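Local coordinates for Peptide/nickel transport system substrate-binding protein (Listeria monocytogenes serotype 1/2a, PDB 5KZT), which binds peptides outside the cell and probably hands them to a membrane transporter for uptake, at residues 27-32 with 101-106; 114-119 with 163-168. All coordinates share one frame; numbering follows the deposited sequence.

Interaction 1: residues 27-32 with 101-106; sequences SADSTK and WRRAVD
Asp29 OD1 takes a bond from Arg103 NH1 at 2.9 Å and two more from the backbone of its own loop. Thr31 N, two residues on, closes an Asx turn on OD1, which it meets nearly along the C-O axis. Lys32 N reaches Asp29 OD1 from above the carboxylate plane, at 3.3 Å. Asp29 OD2 accepts from Arg103 NH2 at 2.8 Å, and that bond is nearly straight, 170° at the hydrogen. The salt bridge is therefore bidentate and end-on. Each oxygen offers its syn lone pair, and carboxylate and guanidinium lie nearly coplanar, 9° apart. Arg103 CG is anti to the backbone N (chi1 -176°), and the chain runs extended to NE, which carries the guanidinium away from its helix to the loop. Thr31 OG1 lies 2.9 Å from Arg103 NH1, at the edge of the guanidinium, near its plane. On its other branch, Thr31 CG2 packs on Ala104 CA at 3.5 Å. Lys32 crosses Arg103 at about a right angle, and its NZ stands 4.3 Å from Arg103 NH2. The carboxylate probably offsets some of the repulsion between these like charges. Asp29 thus both shapes its turn and anchors it to a helix. The contact joins the loop between strand 16-21 and helix 36-45 to the C-terminal end of helix 94-105. Tyr181 touches Asp29, and Leu169 touches Thr31.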
# COMPACT_ATOMS: atom_id res chain seq x y z
N SER A 27 8.97 7.83 -0.63
CA SER A 27 9.07 8.24 -2.04
C SER A 27 7.89 9.11 -2.38
O SER A 27 6.78 8.83 -1.95
CB SER A 27 9.06 7.02 -2.96
OG SER A 27 8.99 7.39 -4.33
N ALA A 28 8.13 10.14 -3.18
CA ALA A 28 7.04 10.90 -3.77
C ALA A 28 7.12 10.89 -5.29
O ALA A 28 6.58 11.77 -5.94
CB ALA A 28 7.04 12.32 -3.24
N ASP A 29 7.79 9.89 -5.85
CA ASP A 29 7.84 9.69 -7.29
C ASP A 29 6.62 8.85 -7.64
O ASP A 29 6.54 7.71 -7.21
CB ASP A 29 9.17 8.98 -7.64
CG ASP A 29 9.36 8.77 -9.16
OD1 ASP A 29 8.39 8.37 -9.82
OD2 ASP A 29 10.50 8.99 -9.67
N SER A 30 5.67 9.40 -8.41
CA SER A 30 4.41 8.69 -8.67
C SER A 30 4.61 7.35 -9.40
O SER A 30 3.78 6.46 -9.27
CB SER A 30 3.39 9.55 -9.40
OG SER A 30 3.88 10.02 -10.64
N THR A 31 5.70 7.21 -10.15
CA THR A 31 6.00 5.94 -10.79
C THR A 31 6.57 4.91 -9.83
O THR A 31 6.20 3.74 -9.88
CB THR A 31 6.99 6.12 -11.95
OG1 THR A 31 6.49 7.12 -12.85
CG2 THR A 31 7.16 4.81 -12.71
N LYS A 32 7.48 5.34 -8.96
CA LYS A 32 8.28 4.43 -8.15
C LYS A 32 7.69 4.17 -6.76
O LYS A 32 7.97 3.11 -6.18
CB LYS A 32 9.72 4.95 -8.02
CG LYS A 32 10.47 5.07 -9.33
CD LYS A 32 11.90 5.51 -9.08
CE LYS A 32 12.61 5.71 -10.39
NZ LYS A 32 13.98 6.23 -10.17
N TRP A 101 3.63 6.02 -18.59
CA TRP A 101 3.37 4.58 -18.63
C TRP A 101 4.60 3.86 -19.22
O TRP A 101 5.00 2.81 -18.71
CB TRP A 101 2.13 4.28 -19.42
CG TRP A 101 0.85 4.76 -18.83
CD1 TRP A 101 0.66 5.77 -17.93
CD2 TRP A 101 -0.43 4.26 -19.15
NE1 TRP A 101 -0.69 5.94 -17.67
CE2 TRP A 101 -1.38 5.02 -18.41
CE3 TRP A 101 -0.88 3.22 -19.96
CZ2 TRP A 101 -2.76 4.77 -18.48
CZ3 TRP A 101 -2.26 2.99 -20.04
CH2 TRP A 101 -3.17 3.76 -19.31
N ARG A 102 5.24 4.44 -20.24
CA ARG A 102 6.47 3.84 -20.74
C ARG A 102 7.55 3.86 -19.64
O ARG A 102 8.29 2.89 -19.48
CB ARG A 102 6.96 4.54 -22.00
CG ARG A 102 6.09 4.37 -23.23
CD ARG A 102 6.66 5.16 -24.39
NE ARG A 102 5.85 5.04 -25.60
CZ ARG A 102 6.09 5.68 -26.75
NH1 ARG A 102 7.15 6.45 -26.91
NH2 ARG A 102 5.26 5.51 -27.76
N ARG A 103 7.62 4.95 -18.86
CA ARG A 103 8.56 5.04 -17.74
C ARG A 103 8.34 3.92 -16.73
O ARG A 103 9.31 3.34 -16.24
CB ARG A 103 8.45 6.40 -17.01
CG ARG A 103 9.45 6.63 -15.88
CD ARG A 103 9.51 8.10 -15.51
NE ARG A 103 10.51 8.39 -14.48
CZ ARG A 103 10.25 8.57 -13.18
NH1 ARG A 103 9.01 8.50 -12.69
NH2 ARG A 103 11.25 8.82 -12.34
N ALA A 104 7.08 3.64 -16.41
CA ALA A 104 6.72 2.60 -15.45
C ALA A 104 7.15 1.20 -15.86
O ALA A 104 7.54 0.42 -15.00
CB ALA A 104 5.23 2.61 -15.14
N VAL A 105 7.05 0.87 -17.15
CA VAL A 105 7.43 -0.47 -17.62
C VAL A 105 8.91 -0.59 -18.01
O VAL A 105 9.45 -1.70 -18.12
CB VAL A 105 6.53 -0.98 -18.78
CG1 VAL A 105 5.11 -1.20 -18.29
CG2 VAL A 105 6.53 -0.04 -19.98
N ASP A 106 9.55 0.54 -18.21
CA ASP A 106 10.95 0.56 -18.62
C ASP A 106 11.81 -0.15 -17.57
O ASP A 106 11.84 0.26 -16.41
CB ASP A 106 11.40 2.01 -18.82
CG ASP A 106 12.71 2.13 -19.54
OD1 ASP A 106 13.55 1.19 -19.47
OD2 ASP A 106 12.92 3.20 -20.17

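Interaction 2: residues 114-119 with 163-168; sequences SYLFDA and FPTFFP
Leu116 and Phe117 meet Phe163, Thr165 and Phe166 where a 3-10 segment faces a short 3-10 turn. Residues 114-119 continue a 3-10 segment, with Phe117 N bonded to Ser114 O and Asp118 N to Tyr115 O. In 163-168 the 3-10 turn covers 164-166, and Phe166 N bonds to Phe163 O. The backbones stay well apart: the nearest CA atoms, of Phe117 and Phe166, are 8.7 Å from each other. Side chains fill the interval. The Phe117 and Phe166 side chains reach toward each other tip to tip, and their rings overlap in an offset stack. The centroids are 4.0 Å apart and the planes 9° apart. Phe166 CZ lies over the centre of the Phe117 ring, and Phe117 CZ over the centre of the Phe166 ring. Phe117 CE2 and Phe166 CE2 come closest, at 3.5 Å. Thr165 O comes to the edge of the Phe117 ring, 3.6 Å from Phe117 CZ, and Thr165 CG2 touches Phe117 CE1 at 3.7 Å. Leu116 uses two parts of its side chain. Leu116 CB meets the edge of the Phe166 ring, 3.8 Å from Phe166 CE1. Leu116 CD1 touches Phe163 CD2 at 3.8 Å, with the two side chains crossing at about a right angle. Trp101 of helix 94-105 packs edge-to-face with both stacked rings, while Leu160 of helix 157-161 touches Phe166. No hydrogen bond joins the two segments. Thr165 O faces the rim of Phe117, where C-H groups are slightly positive, so any electrostatic gain is probably weak. Cohesion rests mainly on ring overlap and apolar contact, and all five touching residues are buried, so the contact is a small aromatic core held largely by van der Waals and hydrophobic forces.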
# COMPACT_ATOMS: atom_id res chain seq x y z
N SER A 114 5.62 -2.00 -11.77
CA SER A 114 5.59 -2.24 -13.21
C SER A 114 4.66 -3.41 -13.59
O SER A 114 4.09 -3.42 -14.68
CB SER A 114 6.99 -2.47 -13.75
OG SER A 114 7.52 -3.67 -13.26
N TYR A 115 4.49 -4.38 -12.68
CA TYR A 115 3.62 -5.54 -12.91
C TYR A 115 2.13 -5.19 -13.12
O TYR A 115 1.42 -5.93 -13.77
CB TYR A 115 3.80 -6.59 -11.81
CG TYR A 115 3.25 -6.22 -10.44
CD1 TYR A 115 1.93 -6.53 -10.09
CD2 TYR A 115 4.05 -5.60 -9.49
CE1 TYR A 115 1.43 -6.19 -8.83
CE2 TYR A 115 3.57 -5.30 -8.22
CZ TYR A 115 2.25 -5.59 -7.90
OH TYR A 115 1.76 -5.30 -6.66
N LEU A 116 1.67 -4.04 -12.60
CA LEU A 116 0.29 -3.61 -12.82
C LEU A 116 0.01 -3.37 -14.30
O LEU A 116 -1.14 -3.48 -14.75
CB LEU A 116 -0.02 -2.33 -12.05
CG LEU A 116 -0.01 -2.42 -10.52
CD1 LEU A 116 -0.31 -1.07 -9.92
CD2 LEU A 116 -1.00 -3.45 -10.02
N PHE A 117 1.06 -3.06 -15.06
CA PHE A 117 0.93 -2.82 -16.48
C PHE A 117 0.80 -4.10 -17.32
O PHE A 117 0.65 -4.00 -18.54
CB PHE A 117 2.08 -1.93 -16.99
CG PHE A 117 1.97 -0.53 -16.51
CD1 PHE A 117 2.32 -0.18 -15.21
CD2 PHE A 117 1.46 0.45 -17.34
CE1 PHE A 117 2.17 1.12 -14.75
CE2 PHE A 117 1.34 1.74 -16.90
CZ PHE A 117 1.68 2.08 -15.61
N ASP A 118 0.80 -5.26 -16.68
CA ASP A 118 0.36 -6.52 -17.33
C ASP A 118 -1.03 -6.39 -17.96
O ASP A 118 -1.32 -7.09 -18.91
CB ASP A 118 0.28 -7.65 -16.31
CG ASP A 118 1.62 -8.24 -15.94
OD1 ASP A 118 2.66 -7.90 -16.57
OD2 ASP A 118 1.62 -9.12 -15.02
N ALA A 119 -1.87 -5.54 -17.38
CA ALA A 119 -3.19 -5.19 -17.93
C ALA A 119 -3.12 -4.48 -19.29
O ALA A 119 -4.09 -4.54 -20.03
CB ALA A 119 -3.95 -4.32 -16.95
N PHE A 163 -4.87 4.96 -10.02
CA PHE A 163 -3.75 4.60 -9.15
C PHE A 163 -2.49 5.38 -9.58
O PHE A 163 -2.24 5.53 -10.77
CB PHE A 163 -3.52 3.09 -9.21
CG PHE A 163 -2.62 2.58 -8.14
CD1 PHE A 163 -3.09 2.44 -6.84
CD2 PHE A 163 -1.28 2.30 -8.41
CE1 PHE A 163 -2.24 2.01 -5.83
CE2 PHE A 163 -0.43 1.86 -7.40
CZ PHE A 163 -0.92 1.73 -6.10
N PRO A 164 -1.70 5.88 -8.61
CA PRO A 164 -0.61 6.81 -8.99
C PRO A 164 0.39 6.38 -10.08
O PRO A 164 0.85 7.23 -10.82
CB PRO A 164 0.09 7.04 -7.65
CG PRO A 164 -1.05 7.07 -6.71
CD PRO A 164 -1.89 5.89 -7.15
N THR A 165 0.67 5.09 -10.21
CA THR A 165 1.61 4.60 -11.23
C THR A 165 1.15 4.92 -12.66
O THR A 165 1.97 5.02 -13.57
CB THR A 165 1.87 3.08 -11.09
OG1 THR A 165 1.74 2.68 -9.72
CG2 THR A 165 3.28 2.72 -11.62
N PHE A 166 -0.16 5.08 -12.83
CA PHE A 166 -0.79 5.41 -14.11
C PHE A 166 -1.05 6.92 -14.29
O PHE A 166 -1.63 7.32 -15.28
CB PHE A 166 -2.11 4.64 -14.23
CG PHE A 166 -1.93 3.16 -14.34
CD1 PHE A 166 -1.62 2.39 -13.23
CD2 PHE A 166 -2.04 2.52 -15.58
CE1 PHE A 166 -1.44 1.00 -13.36
CE2 PHE A 166 -1.87 1.14 -15.69
CZ PHE A 166 -1.56 0.39 -14.59
N PHE A 167 -0.61 7.76 -13.35
CA PHE A 167 -0.72 9.21 -13.50
C PHE A 167 0.25 9.68 -14.59
O PHE A 167 1.28 9.06 -14.79
CB PHE A 167 -0.37 9.91 -12.19
CG PHE A 167 -1.41 9.76 -11.09
CD1 PHE A 167 -2.55 8.96 -11.23
CD2 PHE A 167 -1.20 10.40 -9.88
CE1 PHE A 167 -3.46 8.83 -10.21
CE2 PHE A 167 -2.11 10.29 -8.85
CZ PHE A 167 -3.25 9.51 -9.00
N PRO A 168 -0.07 10.81 -15.26
CA PRO A 168 0.86 11.42 -16.21
C PRO A 168 2.06 12.09 -15.53
O PRO A 168 2.02 12.38 -14.33
CB PRO A 168 -0.01 12.45 -16.92
CG PRO A 168 -0.99 12.88 -15.87
CD PRO A 168 -1.24 11.67 -15.02

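In the fold
From the N terminus, the chain leaves strand 16-21, enters the loop holding 27-32, and passes through helix 36-45 and the strands that follow. Interaction 1 closes the span from 27-32 to 101-106, on the C-terminal end of helix 94-105. Soon after, residues 114-119 open interaction 2, which closes at 163-168 after helices 123-127 and 157-161. The two contacts are in series, neither nested nor crossed, with centres about 8 Å apart. Helix 94-105 joins them. Trp101 NE1 is probably hydrogen-bonded to Phe166 O at 2.9 Å, and Ala104 CB packs on Phe117 CE1. Ala104 thus touches both the 27-32 loop and the aromatic pair, and the helix ties their loops together.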